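UDP-N-acetylglucosamine 2-epimerase (Methanocaldococcus jannaschii, PDB 4NES) probably catalyses the reversible epimerization at C-2 of UDP-N-acetylglucosamine to give UDP-N-acetylmannosamine, the activated donor of ManNAc residues. Local coordinates at residues Leu176-Ile181 and Val269-Phe274; Thr136-Ser141 and Leu155-Glu160; Met127-Asn132 and Leu206-Asn211; Lys73-Ile78 and Ala103-Lys108. All blocks are in the same frame, centred on the assembly; numbering follows the deposited sequence.

In the fold
In this GT-B fold, two parallel sheets with their helices face each other across a substrate cleft, and the contacts sample both halves and the cleft. From the N terminus, contact 4 closes first, pairing helices 67-85 and 97-108 around strand 89-93. Contact 3 then opens at 127-132, and before it closes contact 2 has opened and shut, joining helix 128-138 to the turn after helix 148-156. Contact 1 opens at 176-181, also before contact 3 closes at 206-211, and ends at 269-274, so contacts 1 and 3 cross. Both bring together elements of the two halves and both touch UDP. Contacts 2 and 4 meet through Ile139 and Ala103, and contacts 2, 3 and 4 touch the second subunit.

Contact 1 of 4, residues Leu176-Ile181 and Val269-Phe274; sequences LQNLKI and VGYLEF. With UDP (uridine-5'-diphosphate), chain C.
Asn178 holds CG beside its own backbone N (chi1 -66°) and Tyr271 holds CG trans to its N (chi1 -167°), and these two settings bring the amide to the edge of the phenol ring. The contact joins the two halves of the GT-B fold: helix 170-183 follows the last strand of the first sheet, whereas helix 271-280, with Gly270 at its N-cap, follows strand 263-266 of the second. Asn178 ND2 lies near the ring plane, 3.9 Å from Tyr271 CE2, with amide and ring turned almost perpendicular. ND2 is hydrogen-bonded to Ala174 O, and Tyr271 OH to Glu294 and Thr175, which fixes both groups. Leu272 crosses Asn178 at about a right angle, its CD2 3.6 Å from the carbonyl O of Asn178, and the same methyl touches Ile181 CG2.

The ring of Tyr271 turns its other edge to the nucleotide, CE1 lying 3.3 Å from O2' of UDP. Phe274 lies under the uracil, whose C5 sits 3.4 Å above the centre of the benzene ring. Replacing Phe274 by an alanine would probably leave the base without this flat support and freer to tilt. Along the edge of the base the backbone of Val269 reads the uracil much as a pairing base would: its N donates to UDP O4 at 3.0 Å and its O accepts from UDP N3 at 2.8 Å.

Contact 2 of 4, residues Thr136-Ser141 and Leu155-Glu160; sequences TDHISS and LREGIE
A buried histidine-carboxylate hydrogen bond, His138 to Glu157, with an isoleucine methyl lying over one face of the ring, ties helix 128-138 to the turn after helix 148-156, at the dimer interface. His138 NE2 donates to Glu157 OE1 over 2.8 Å, with an N-H...O angle of 153°. The oxygen is approached on its anti side, and although the two side chains cross at about a right angle, the imidazole and carboxylate planes are nearly parallel, 9° apart. Glu157 runs out fully extended beyond CG (chi2 174°), which carries its carboxylate to the edge of the ring. Its other oxygen, OE2, forms salt bridges with Arg121 and Arg125, so both oxygens are held.

The turn bearing this glutamate is a Schellman motif that ends helix 148-156, with Gly158 at positive phi as the C-prime residue, within the beta-alpha-beta unit that leads from strand 142-145 to strand 164-166. The reversal sends Ile159 back over the histidine in a CH-pi contact: CD1 stands 4.1 Å from the ring centroid, nearly on the ring normal. The same methyl lies 3.9 Å from Asp137 O. The carboxylate of Asp137 is bound instead by His115 and Arg121.

Putting a leucine at His138 would probably cost Glu157 OE1 this N-H partner and leave Ile159 without the flat surface it rests on. The imidazole also meets the ring of His138 of the second subunit, the two planes inclined at about 30°, and its ND1 makes a weak hydrogen bond to Arg125 of that subunit.

Contact 3 of 4, residues Met127-Asn132 and Leu206-Asn211; sequences MPEEIN and LHRAEN. With UD1 (uridine-diphosphate-N-acetylglucosamine), chain B; UDP (uridine-5'-diphosphate), chain C.
The guanidinium of Arg208 is met by its polar partners round its edge, near its plane: Glu129 OE2, UD1 O4', UDP O2B and a water. The methyl CE of selenomethionine Met127 comes in obliquely and lies 3.8 Å from Arg208 CD. The carboxylate of Glu129 stands 86° from the guanidinium plane, and NH2 reaches OE2 at 3.0 Å from above the carboxylate, a salt bridge in the arginine's plane but far out of the acid's. The same Glu129 OE2 accepts from UD1 O3' at 2.7 Å. The ring of His207 also works through its edge, NE2 donating almost straight to UD1 O4' at 2.9 Å. That sugar oxygen is thus held by two N-H groups, since Arg208 NH2 binds it too, while NH1 takes the beta-phosphate oxygen O2B of UDP. Bends at chi2 (-90°) and chi3 (67°) fold the arginine round to present these nitrogens.

Behind the ligands a four-bonded water knits the two segments together: it accepts from Arg208 NE and Ala209 N and donates to Glu129 OE1 and Glu210 OE1, which lie 4.6 Å apart. This probably eases the approach of two like charges. Glu210 OE2 packs tightly on Met127 CE, at 3.1 Å. From the second shell Asp287 holds the backbone N atoms of His207 and Arg208. Glu129 from the first half grips UD1, and Arg208 from the second reaches UD1 and UDP, across the interdomain cleft of a GT-B enzyme, beside His207, probably an active-site residue.

Contact 4 of 4, residues Lys73-Ile78 and Ala103-Lys108; sequences KMLIEI and ALVASK
Leu75 and Val105 lie alongside each other, pointing opposite ways, each side chain against the other's flank. The tips meet at 3.7 Å between Leu75 CD2 and Val105 CG2, and the same valine methyl presses on the leucine backbone, 3.5 Å from Leu75 O. Val105 can serve two neighbours because its methyls diverge: with CG1 trans to the backbone N (chi1 170°), CG2 turns to Leu75, while CB and CG1 face Ile78 CG2, CB at 4.0 Å.

These residues join two helices of the first Rossmann-like half of the GT-B fold, 67-85 and 97-108, which precede and follow strand 89-93 of its parallel sheet. Their short segments cross at -47°, with axes 9.4 Å apart, and Leu75 and Val105 have the closest CA atoms.

Leu104 supplies a second surface for Leu75. The two leucines pass at a slant, CD2 of Leu75 resting on Leu104 CB at 4.0 Å and both its methyls near Leu104 CD2. Ile78 likewise runs at an angle to Val105, touching it with the CG2 branch. Beyond the pair, Leu104 packs on Leu100 of the second subunit, and Val105 also touches Leu82, one turn beyond Ile78 on helix 67-85.

Contact 1 of 4, residues Leu176-Ile181 and Val269-Phe274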
# COMPACT_ATOMS: atom_id res chain seq x y z
N LEU A 176 -27.01 -17.58 3.02
CA LEU A 176 -28.47 -17.53 2.99
C LEU A 176 -29.10 -17.70 1.60
O LEU A 176 -30.25 -18.14 1.50
CB LEU A 176 -28.97 -16.22 3.62
CG LEU A 176 -29.33 -16.20 5.11
CD1 LEU A 176 -30.78 -16.68 5.29
CD2 LEU A 176 -28.38 -17.04 5.95
N GLN A 177 -28.38 -17.34 0.53
CA GLN A 177 -28.88 -17.57 -0.83
C GLN A 177 -28.68 -19.04 -1.25
O GLN A 177 -29.49 -19.58 -2.02
CB GLN A 177 -28.35 -16.53 -1.88
CG GLN A 177 -26.80 -16.35 -2.06
CD GLN A 177 -26.33 -15.17 -3.01
OE1 GLN A 177 -25.36 -15.32 -3.77
NE2 GLN A 177 -27.00 -14.03 -2.92
N ASN A 178 -27.67 -19.70 -0.69
CA ASN A 178 -27.21 -21.01 -1.18
C ASN A 178 -27.47 -22.24 -0.30
O ASN A 178 -27.47 -23.37 -0.82
CB ASN A 178 -25.73 -20.95 -1.59
CG ASN A 178 -25.50 -20.05 -2.79
OD1 ASN A 178 -25.78 -20.42 -3.93
ND2 ASN A 178 -24.99 -18.85 -2.54
N LEU A 179 -27.67 -22.06 1.00
CA LEU A 179 -27.91 -23.23 1.86
C LEU A 179 -29.17 -23.96 1.44
O LEU A 179 -29.16 -25.18 1.32
CB LEU A 179 -27.97 -22.84 3.34
CG LEU A 179 -27.25 -23.73 4.37
CD1 LEU A 179 -28.00 -23.71 5.70
CD2 LEU A 179 -27.04 -25.15 3.89
N LYS A 180 -30.26 -23.25 1.20
CA LYS A 180 -31.48 -23.95 0.80
C LYS A 180 -31.35 -24.59 -0.59
O LYS A 180 -31.90 -25.66 -0.82
CB LYS A 180 -32.74 -23.07 0.93
CG LYS A 180 -32.83 -21.92 -0.06
CD LYS A 180 -34.18 -21.22 0.04
CE LYS A 180 -34.10 -19.94 0.87
NZ LYS A 180 -35.39 -19.18 0.89
N ILE A 181 -30.59 -23.95 -1.49
CA ILE A 181 -30.28 -24.56 -2.79
C ILE A 181 -29.53 -25.88 -2.60
O ILE A 181 -29.88 -26.91 -3.20
CB ILE A 181 -29.43 -23.64 -3.68
CG1 ILE A 181 -30.19 -22.35 -4.01
CG2 ILE A 181 -29.03 -24.35 -4.96
CD1 ILE A 181 -29.47 -21.44 -4.99
N VAL A 269 -13.91 -28.79 -2.57
CA VAL A 269 -15.24 -28.99 -3.17
C VAL A 269 -15.95 -27.67 -3.44
O VAL A 269 -15.52 -26.61 -2.99
CB VAL A 269 -16.13 -29.89 -2.29
CG1 VAL A 269 -15.49 -31.26 -2.09
CG2 VAL A 269 -16.41 -29.21 -0.95
N GLY A 270 -17.05 -27.74 -4.18
CA GLY A 270 -17.85 -26.57 -4.50
C GLY A 270 -18.53 -26.00 -3.26
O GLY A 270 -18.56 -26.63 -2.21
N TYR A 271 -19.05 -24.78 -3.40
CA TYR A 271 -19.67 -24.09 -2.27
C TYR A 271 -20.89 -24.82 -1.72
O TYR A 271 -21.08 -24.91 -0.51
CB TYR A 271 -20.05 -22.67 -2.69
CG TYR A 271 -20.40 -21.76 -1.54
CD1 TYR A 271 -19.58 -21.67 -0.43
CD2 TYR A 271 -21.55 -20.97 -1.58
CE1 TYR A 271 -19.89 -20.83 0.62
CE2 TYR A 271 -21.86 -20.12 -0.53
CZ TYR A 271 -21.02 -20.07 0.57
OH TYR A 271 -21.32 -19.22 1.62
N LEU A 272 -21.73 -25.35 -2.60
CA LEU A 272 -22.94 -26.04 -2.15
C LEU A 272 -22.58 -27.27 -1.32
O LEU A 272 -23.14 -27.52 -0.25
CB LEU A 272 -23.81 -26.44 -3.34
CG LEU A 272 -24.27 -25.28 -4.22
CD1 LEU A 272 -25.07 -25.83 -5.40
CD2 LEU A 272 -25.11 -24.29 -3.42
N GLU A 273 -21.62 -28.03 -1.84
CA GLU A 273 -21.12 -29.20 -1.15
C GLU A 273 -20.50 -28.82 0.20
O GLU A 273 -20.74 -29.48 1.21
CB GLU A 273 -20.10 -29.92 -2.04
CG GLU A 273 -20.73 -30.60 -3.26
CD GLU A 273 -21.03 -29.66 -4.41
OE1 GLU A 273 -20.53 -28.51 -4.41
OE2 GLU A 273 -21.77 -30.07 -5.33
N PHE A 274 -19.70 -27.75 0.21
CA PHE A 274 -19.02 -27.37 1.44
C PHE A 274 -19.99 -26.86 2.50
O PHE A 274 -19.83 -27.15 3.68
CB PHE A 274 -17.90 -26.37 1.19
CG PHE A 274 -16.92 -26.31 2.31
CD1 PHE A 274 -16.04 -27.37 2.52
CD2 PHE A 274 -16.89 -25.24 3.19
CE1 PHE A 274 -15.15 -27.35 3.58
CE2 PHE A 274 -15.99 -25.21 4.24
CZ PHE A 274 -15.12 -26.27 4.43
N1 UDP C . -14.99 -23.36 0.68
C2 UDP C . -15.52 -24.12 -0.31
N3 UDP C . -15.06 -25.37 -0.51
C4 UDP C . -14.08 -25.91 0.24
C5 UDP C . -13.50 -25.15 1.27
C6 UDP C . -13.99 -23.86 1.46
O2 UDP C . -16.42 -23.68 -1.03
O4 UDP C . -13.63 -27.21 -0.01
C1' UDP C . -15.42 -21.97 0.91
C2' UDP C . -15.96 -21.63 2.20
O2' UDP C . -17.31 -22.03 2.29
C3' UDP C . -15.74 -20.18 2.29
C4' UDP C . -14.56 -19.95 1.47
O4' UDP C . -14.24 -21.17 0.84
O3' UDP C . -16.80 -19.42 1.79
C5' UDP C . -13.36 -19.54 2.25
O5' UDP C . -12.21 -19.46 1.44
PA UDP C . -10.76 -19.77 1.99
O1A UDP C . -9.98 -20.45 0.88
O2A UDP C . -10.87 -20.63 3.23
O3A UDP C . -10.03 -18.40 2.28
PB UDP C . -10.14 -17.31 3.40
O1B UDP C . -11.60 -17.10 3.77
O2B UDP C . -9.30 -17.74 4.58
O3B UDP C . -9.54 -16.11 2.73

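Contact 2 of 4, residues Thr136-Ser141 and Leu155-Glu160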
# COMPACT_ATOMS: atom_id res chain seq x y z
N THR A 136 -5.13 -1.44 1.45
CA THR A 136 -6.31 -1.23 0.62
C THR A 136 -7.28 -0.26 1.29
O THR A 136 -7.82 0.64 0.62
CB THR A 136 -7.01 -2.55 0.32
OG1 THR A 136 -6.14 -3.38 -0.45
CG2 THR A 136 -8.28 -2.32 -0.46
N ASP A 137 -7.50 -0.43 2.59
CA ASP A 137 -8.42 0.46 3.30
C ASP A 137 -7.98 1.92 3.18
O ASP A 137 -8.81 2.81 3.06
CB ASP A 137 -8.56 0.07 4.79
CG ASP A 137 -9.42 -1.17 5.00
OD1 ASP A 137 -10.22 -1.50 4.11
OD2 ASP A 137 -9.31 -1.78 6.08
N HIS A 138 -6.67 2.16 3.19
CA HIS A 138 -6.18 3.52 3.16
C HIS A 138 -6.18 4.17 1.78
O HIS A 138 -5.88 5.36 1.67
CB HIS A 138 -4.82 3.61 3.83
CG HIS A 138 -4.90 3.56 5.31
ND1 HIS A 138 -5.01 4.69 6.08
CD2 HIS A 138 -4.96 2.51 6.16
CE1 HIS A 138 -5.11 4.35 7.36
NE2 HIS A 138 -5.08 3.02 7.43
N ILE A 139 -6.51 3.41 0.75
CA ILE A 139 -6.69 4.02 -0.57
C ILE A 139 -8.11 3.84 -1.12
O ILE A 139 -8.36 4.07 -2.31
CB ILE A 139 -5.64 3.54 -1.60
CG1 ILE A 139 -5.50 2.02 -1.54
CG2 ILE A 139 -4.30 4.23 -1.35
CD1 ILE A 139 -4.53 1.47 -2.56
N SER A 140 -9.04 3.45 -0.26
CA SER A 140 -10.42 3.23 -0.69
C SER A 140 -11.27 4.48 -0.56
O SER A 140 -11.12 5.25 0.38
CB SER A 140 -11.05 2.11 0.15
OG SER A 140 -10.47 0.87 -0.16
N SER A 141 -12.20 4.65 -1.50
CA SER A 141 -13.17 5.74 -1.44
C SER A 141 -14.46 5.32 -0.75
O SER A 141 -15.16 6.15 -0.16
CB SER A 141 -13.46 6.25 -2.84
OG SER A 141 -12.33 6.93 -3.36
N LEU A 155 -11.81 4.13 11.91
CA LEU A 155 -11.79 5.45 12.53
C LEU A 155 -10.49 5.67 13.32
O LEU A 155 -9.91 6.76 13.28
CB LEU A 155 -13.01 5.67 13.43
CG LEU A 155 -14.35 5.76 12.71
CD1 LEU A 155 -15.48 5.79 13.73
CD2 LEU A 155 -14.41 6.99 11.80
N ARG A 156 -10.02 4.63 13.99
CA ARG A 156 -8.80 4.69 14.78
C ARG A 156 -7.56 4.89 13.91
O ARG A 156 -6.51 5.35 14.39
CB ARG A 156 -8.66 3.41 15.62
CG ARG A 156 -7.67 3.52 16.76
CD ARG A 156 -7.15 2.15 17.17
NE ARG A 156 -5.69 2.16 17.31
CZ ARG A 156 -4.84 1.62 16.45
NH1 ARG A 156 -5.29 0.99 15.37
NH2 ARG A 156 -3.54 1.69 16.67
N GLU A 157 -7.66 4.54 12.63
CA GLU A 157 -6.58 4.78 11.67
C GLU A 157 -6.80 6.06 10.88
O GLU A 157 -6.16 6.29 9.85
CB GLU A 157 -6.40 3.57 10.75
CG GLU A 157 -5.96 2.33 11.50
CD GLU A 157 -5.90 1.08 10.64
OE1 GLU A 157 -5.97 1.19 9.39
OE2 GLU A 157 -5.78 -0.02 11.22
N GLY A 158 -7.72 6.90 11.36
CA GLY A 158 -7.89 8.24 10.84
C GLY A 158 -8.68 8.36 9.55
O GLY A 158 -8.71 9.42 8.94
N ILE A 159 -9.33 7.28 9.14
CA ILE A 159 -10.12 7.31 7.91
C ILE A 159 -11.40 8.09 8.16
O ILE A 159 -12.01 7.98 9.22
CB ILE A 159 -10.40 5.88 7.42
CG1 ILE A 159 -9.11 5.28 6.85
CG2 ILE A 159 -11.51 5.84 6.36
CD1 ILE A 159 -9.11 3.78 6.78
N GLU A 160 -11.78 8.92 7.19
CA GLU A 160 -12.93 9.79 7.33
C GLU A 160 -14.24 9.01 7.43
O GLU A 160 -14.49 8.08 6.65
CB GLU A 160 -12.99 10.79 6.17
CG GLU A 160 -12.25 10.33 4.92
CD GLU A 160 -10.72 10.46 4.99
OE1 GLU A 160 -10.21 11.60 5.09
OE2 GLU A 160 -10.03 9.43 4.93

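Contact 3 of 4, residues Met127-Asn132 and Leu206-Asn211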
# COMPACT_ATOMS: atom_id res chain seq x y z
N MSE A 127 1.27 -10.55 8.91
CA MSE A 127 0.49 -11.42 7.99
C MSE A 127 0.31 -10.75 6.62
O MSE A 127 0.01 -9.57 6.57
CB MSE A 127 -0.95 -11.67 8.54
CG MSE A 127 -1.18 -12.66 9.72
SE MSE A 127 -3.10 -13.13 10.10
CE MSE A 127 -3.50 -13.89 8.33
N PRO A 128 0.43 -11.49 5.49
CA PRO A 128 0.24 -10.76 4.23
C PRO A 128 -1.19 -10.24 4.06
O PRO A 128 -1.40 -9.17 3.47
CB PRO A 128 0.58 -11.78 3.14
CG PRO A 128 0.49 -13.12 3.82
CD PRO A 128 0.82 -12.90 5.26
N GLU A 129 -2.17 -10.97 4.59
CA GLU A 129 -3.56 -10.52 4.49
C GLU A 129 -3.79 -9.23 5.24
O GLU A 129 -4.52 -8.36 4.77
CB GLU A 129 -4.52 -11.59 5.01
CG GLU A 129 -4.66 -12.80 4.10
CD GLU A 129 -3.53 -13.81 4.25
OE1 GLU A 129 -2.63 -13.64 5.11
OE2 GLU A 129 -3.55 -14.80 3.48
N GLU A 130 -3.16 -9.09 6.41
CA GLU A 130 -3.32 -7.88 7.21
C GLU A 130 -2.70 -6.70 6.47
O GLU A 130 -3.30 -5.62 6.41
CB GLU A 130 -2.71 -8.06 8.61
CG GLU A 130 -2.91 -6.89 9.59
CD GLU A 130 -4.26 -6.86 10.29
OE1 GLU A 130 -5.18 -7.60 9.90
OE2 GLU A 130 -4.42 -6.08 11.26
N ILE A 131 -1.53 -6.90 5.88
CA ILE A 131 -0.89 -5.86 5.07
C ILE A 131 -1.81 -5.45 3.93
O ILE A 131 -2.08 -4.26 3.74
CB ILE A 131 0.47 -6.32 4.50
CG1 ILE A 131 1.50 -6.42 5.63
CG2 ILE A 131 0.96 -5.34 3.44
CD1 ILE A 131 2.73 -7.24 5.27
N ASN A 132 -2.33 -6.43 3.20
CA ASN A 132 -3.18 -6.15 2.05
C ASN A 132 -4.41 -5.35 2.45
O ASN A 132 -4.80 -4.39 1.78
CB ASN A 132 -3.62 -7.44 1.37
CG ASN A 132 -2.49 -8.12 0.62
OD1 ASN A 132 -1.48 -7.48 0.29
ND2 ASN A 132 -2.64 -9.42 0.35
N LEU A 206 -7.27 -25.96 6.52
CA LEU A 206 -6.06 -25.32 7.01
C LEU A 206 -5.24 -24.84 5.83
O LEU A 206 -4.83 -25.66 5.00
CB LEU A 206 -5.22 -26.33 7.82
CG LEU A 206 -4.05 -25.73 8.61
CD1 LEU A 206 -4.58 -25.11 9.90
CD2 LEU A 206 -2.99 -26.78 8.92
N HIS A 207 -4.98 -23.54 5.75
CA HIS A 207 -4.16 -23.02 4.64
C HIS A 207 -3.43 -21.70 4.88
O HIS A 207 -2.79 -21.20 3.95
CB HIS A 207 -4.99 -22.91 3.35
CG HIS A 207 -5.91 -21.73 3.29
ND1 HIS A 207 -7.18 -21.75 3.81
CD2 HIS A 207 -5.74 -20.49 2.76
CE1 HIS A 207 -7.76 -20.57 3.61
NE2 HIS A 207 -6.90 -19.79 2.97
N ARG A 208 -3.52 -21.11 6.07
CA ARG A 208 -2.81 -19.84 6.31
C ARG A 208 -1.33 -20.05 6.06
O ARG A 208 -0.77 -21.06 6.49
CB ARG A 208 -2.99 -19.36 7.76
CG ARG A 208 -4.40 -18.92 8.14
CD ARG A 208 -4.67 -17.44 7.90
NE ARG A 208 -4.67 -17.05 6.49
CZ ARG A 208 -5.68 -17.23 5.65
NH1 ARG A 208 -6.79 -17.85 6.05
NH2 ARG A 208 -5.56 -16.82 4.39
N ALA A 209 -0.69 -19.10 5.40
CA ALA A 209 0.73 -19.20 5.11
C ALA A 209 1.54 -19.45 6.38
O ALA A 209 2.46 -20.28 6.40
CB ALA A 209 1.23 -17.94 4.40
N GLU A 210 1.19 -18.74 7.45
CA GLU A 210 1.96 -18.82 8.69
C GLU A 210 1.81 -20.18 9.39
O GLU A 210 2.61 -20.52 10.26
CB GLU A 210 1.57 -17.68 9.64
CG GLU A 210 0.07 -17.59 9.94
CD GLU A 210 -0.72 -16.70 8.98
OE1 GLU A 210 -0.28 -16.46 7.84
OE2 GLU A 210 -1.80 -16.23 9.39
N ASN A 211 0.81 -20.96 8.99
CA ASN A 211 0.59 -22.29 9.56
C ASN A 211 1.14 -23.42 8.72
O ASN A 211 1.58 -24.44 9.26
CB ASN A 211 -0.91 -22.56 9.75
CG ASN A 211 -1.47 -21.94 11.02
OD1 ASN A 211 -0.75 -21.71 11.99
ND2 ASN A 211 -2.77 -21.69 11.02
C1' UD1 B . -4.62 -16.98 -1.27
C2' UD1 B . -4.69 -15.74 -0.43
C3' UD1 B . -5.32 -15.99 0.85
C4' UD1 B . -6.64 -16.64 0.73
C5' UD1 B . -6.56 -17.84 -0.17
C6' UD1 B . -7.89 -18.41 -0.49
C7' UD1 B . -2.76 -14.11 -0.86
C8' UD1 B . -1.36 -13.70 -0.50
N2' UD1 B . -3.32 -15.24 -0.16
O1' UD1 B . -3.83 -17.91 -0.62
O3' UD1 B . -5.46 -14.75 1.57
O4' UD1 B . -7.13 -17.04 2.00
O5' UD1 B . -5.97 -17.50 -1.43
O6' UD1 B . -7.90 -19.77 -0.68
O7' UD1 B . -3.39 -13.50 -1.73
N1 UD1 B . -2.51 -23.31 -5.93
C2 UD1 B . -2.98 -24.20 -6.80
N3 UD1 B . -4.04 -23.93 -7.55
C4 UD1 B . -4.67 -22.75 -7.46
C5 UD1 B . -4.21 -21.79 -6.56
C6 UD1 B . -3.11 -22.10 -5.78
O2 UD1 B . -2.44 -25.29 -6.92
O4 UD1 B . -5.76 -22.48 -8.24
C1B UD1 B . -1.34 -23.61 -5.07
C2B UD1 B . -0.04 -23.33 -5.70
O2' UD1 B . 0.91 -24.28 -5.27
C3B UD1 B . 0.31 -22.03 -5.18
C4B UD1 B . -0.20 -22.10 -3.79
O4B UD1 B . -1.40 -22.86 -3.86
O3B UD1 B . 1.68 -21.71 -5.24
C5B UD1 B . -0.51 -20.76 -3.22
O5B UD1 B . -1.34 -19.94 -4.00
PA UD1 B . -1.52 -18.44 -3.65
O1A UD1 B . -0.19 -17.77 -3.71
O2A UD1 B . -2.51 -17.85 -4.60
O3A UD1 B . -1.99 -18.33 -2.16
PB UD1 B . -3.16 -19.11 -1.39
O1B UD1 B . -2.51 -19.99 -0.37
O2B UD1 B . -4.10 -19.77 -2.36
N1 UDP C . -14.99 -23.36 0.68
C2 UDP C . -15.52 -24.12 -0.31
N3 UDP C . -15.06 -25.37 -0.51
C4 UDP C . -14.08 -25.91 0.24
C5 UDP C . -13.50 -25.15 1.27
C6 UDP C . -13.99 -23.86 1.46
O2 UDP C . -16.42 -23.68 -1.03
O4 UDP C . -13.63 -27.21 -0.01
C1' UDP C . -15.42 -21.97 0.91
C2' UDP C . -15.96 -21.63 2.20
O2' UDP C . -17.31 -22.03 2.29
C3' UDP C . -15.74 -20.18 2.29
C4' UDP C . -14.56 -19.95 1.47
O4' UDP C . -14.24 -21.17 0.84
O3' UDP C . -16.80 -19.42 1.79
C5' UDP C . -13.36 -19.54 2.25
O5' UDP C . -12.21 -19.46 1.44
PA UDP C . -10.76 -19.77 1.99
O1A UDP C . -9.98 -20.45 0.88
O2A UDP C . -10.87 -20.63 3.23
O3A UDP C . -10.03 -18.40 2.28
PB UDP C . -10.14 -17.31 3.40
O1B UDP C . -11.60 -17.10 3.77
O2B UDP C . -9.30 -17.74 4.58
O3B UDP C . -9.54 -16.11 2.73
O HOH W 1 -2.03 -16.37 5.66

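Contact 4 of 4, residues Lys73-Ile78 and Ala103-Lys108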
# COMPACT_ATOMS: atom_id res chain seq x y z
N LYS A 73 3.19 -8.41 -11.46
CA LYS A 73 2.52 -8.76 -12.70
C LYS A 73 1.08 -8.25 -12.69
O LYS A 73 0.57 -7.78 -13.72
CB LYS A 73 2.54 -10.27 -12.89
CG LYS A 73 3.91 -10.87 -13.19
CD LYS A 73 3.78 -12.39 -13.16
CE LYS A 73 5.10 -13.11 -13.35
NZ LYS A 73 4.84 -14.58 -13.41
N MSE A 74 0.41 -8.35 -11.55
CA MSE A 74 -0.95 -7.85 -11.43
C MSE A 74 -1.04 -6.34 -11.66
O MSE A 74 -1.95 -5.89 -12.34
CB MSE A 74 -1.56 -8.20 -10.07
CG MSE A 74 -1.84 -9.67 -9.87
SE MSE A 74 -2.30 -10.07 -8.01
CE MSE A 74 -2.77 -11.93 -8.29
N LEU A 75 -0.12 -5.57 -11.10
CA LEU A 75 -0.13 -4.12 -11.32
C LEU A 75 0.01 -3.81 -12.80
O LEU A 75 -0.71 -2.96 -13.34
CB LEU A 75 1.00 -3.41 -10.56
CG LEU A 75 0.99 -3.47 -9.04
CD1 LEU A 75 2.13 -2.63 -8.46
CD2 LEU A 75 -0.34 -2.99 -8.48
N ILE A 76 0.95 -4.48 -13.47
CA ILE A 76 1.15 -4.26 -14.90
C ILE A 76 -0.09 -4.60 -15.71
O ILE A 76 -0.54 -3.80 -16.54
CB ILE A 76 2.36 -5.06 -15.42
CG1 ILE A 76 3.64 -4.57 -14.75
CG2 ILE A 76 2.48 -4.94 -16.93
CD1 ILE A 76 4.75 -5.60 -14.77
N GLU A 77 -0.65 -5.78 -15.47
CA GLU A 77 -1.73 -6.27 -16.32
C GLU A 77 -3.08 -5.64 -16.00
O GLU A 77 -3.87 -5.38 -16.92
CB GLU A 77 -1.82 -7.79 -16.26
CG GLU A 77 -0.58 -8.49 -16.81
CD GLU A 77 -0.29 -8.12 -18.24
OE1 GLU A 77 -1.23 -8.08 -19.06
OE2 GLU A 77 0.90 -7.88 -18.56
N ILE A 78 -3.36 -5.39 -14.73
CA ILE A 78 -4.60 -4.72 -14.37
C ILE A 78 -4.59 -3.31 -14.94
O ILE A 78 -5.59 -2.82 -15.43
CB ILE A 78 -4.83 -4.68 -12.84
CG1 ILE A 78 -5.11 -6.07 -12.29
CG2 ILE A 78 -5.99 -3.78 -12.47
CD1 ILE A 78 -5.18 -6.10 -10.77
N ALA A 103 -6.60 -2.31 -6.09
CA ALA A 103 -6.74 -1.01 -5.42
C ALA A 103 -5.60 -0.05 -5.73
O ALA A 103 -5.82 1.14 -5.96
CB ALA A 103 -6.87 -1.21 -3.91
N LEU A 104 -4.38 -0.57 -5.73
CA LEU A 104 -3.21 0.25 -5.99
C LEU A 104 -3.22 0.78 -7.43
O LEU A 104 -2.89 1.95 -7.65
CB LEU A 104 -1.94 -0.53 -5.70
CG LEU A 104 -0.65 0.28 -5.83
CD1 LEU A 104 -0.75 1.61 -5.08
CD2 LEU A 104 0.50 -0.55 -5.28
N VAL A 105 -3.59 -0.05 -8.39
CA VAL A 105 -3.67 0.43 -9.77
C VAL A 105 -4.72 1.52 -9.88
O VAL A 105 -4.46 2.59 -10.43
CB VAL A 105 -4.00 -0.70 -10.77
CG1 VAL A 105 -4.30 -0.11 -12.14
CG2 VAL A 105 -2.87 -1.71 -10.87
N ALA A 106 -5.91 1.24 -9.36
CA ALA A 106 -7.02 2.18 -9.47
C ALA A 106 -6.71 3.52 -8.80
O ALA A 106 -6.98 4.57 -9.37
CB ALA A 106 -8.29 1.58 -8.91
N SER A 107 -6.11 3.47 -7.62
CA SER A 107 -5.79 4.69 -6.88
C SER A 107 -4.87 5.62 -7.66
O SER A 107 -5.08 6.84 -7.68
CB SER A 107 -5.19 4.35 -5.51
OG SER A 107 -3.88 3.85 -5.62
N LYS A 108 -3.85 5.08 -8.31
CA LYS A 108 -2.93 5.92 -9.08
C LYS A 108 -3.56 6.43 -10.37
O LYS A 108 -3.13 7.44 -10.92
CB LYS A 108 -1.63 5.18 -9.39
CG LYS A 108 -0.77 4.85 -8.16
CD LYS A 108 -0.18 6.13 -7.54
CE LYS A 108 0.73 5.82 -6.35
NZ LYS A 108 2.02 5.16 -6.75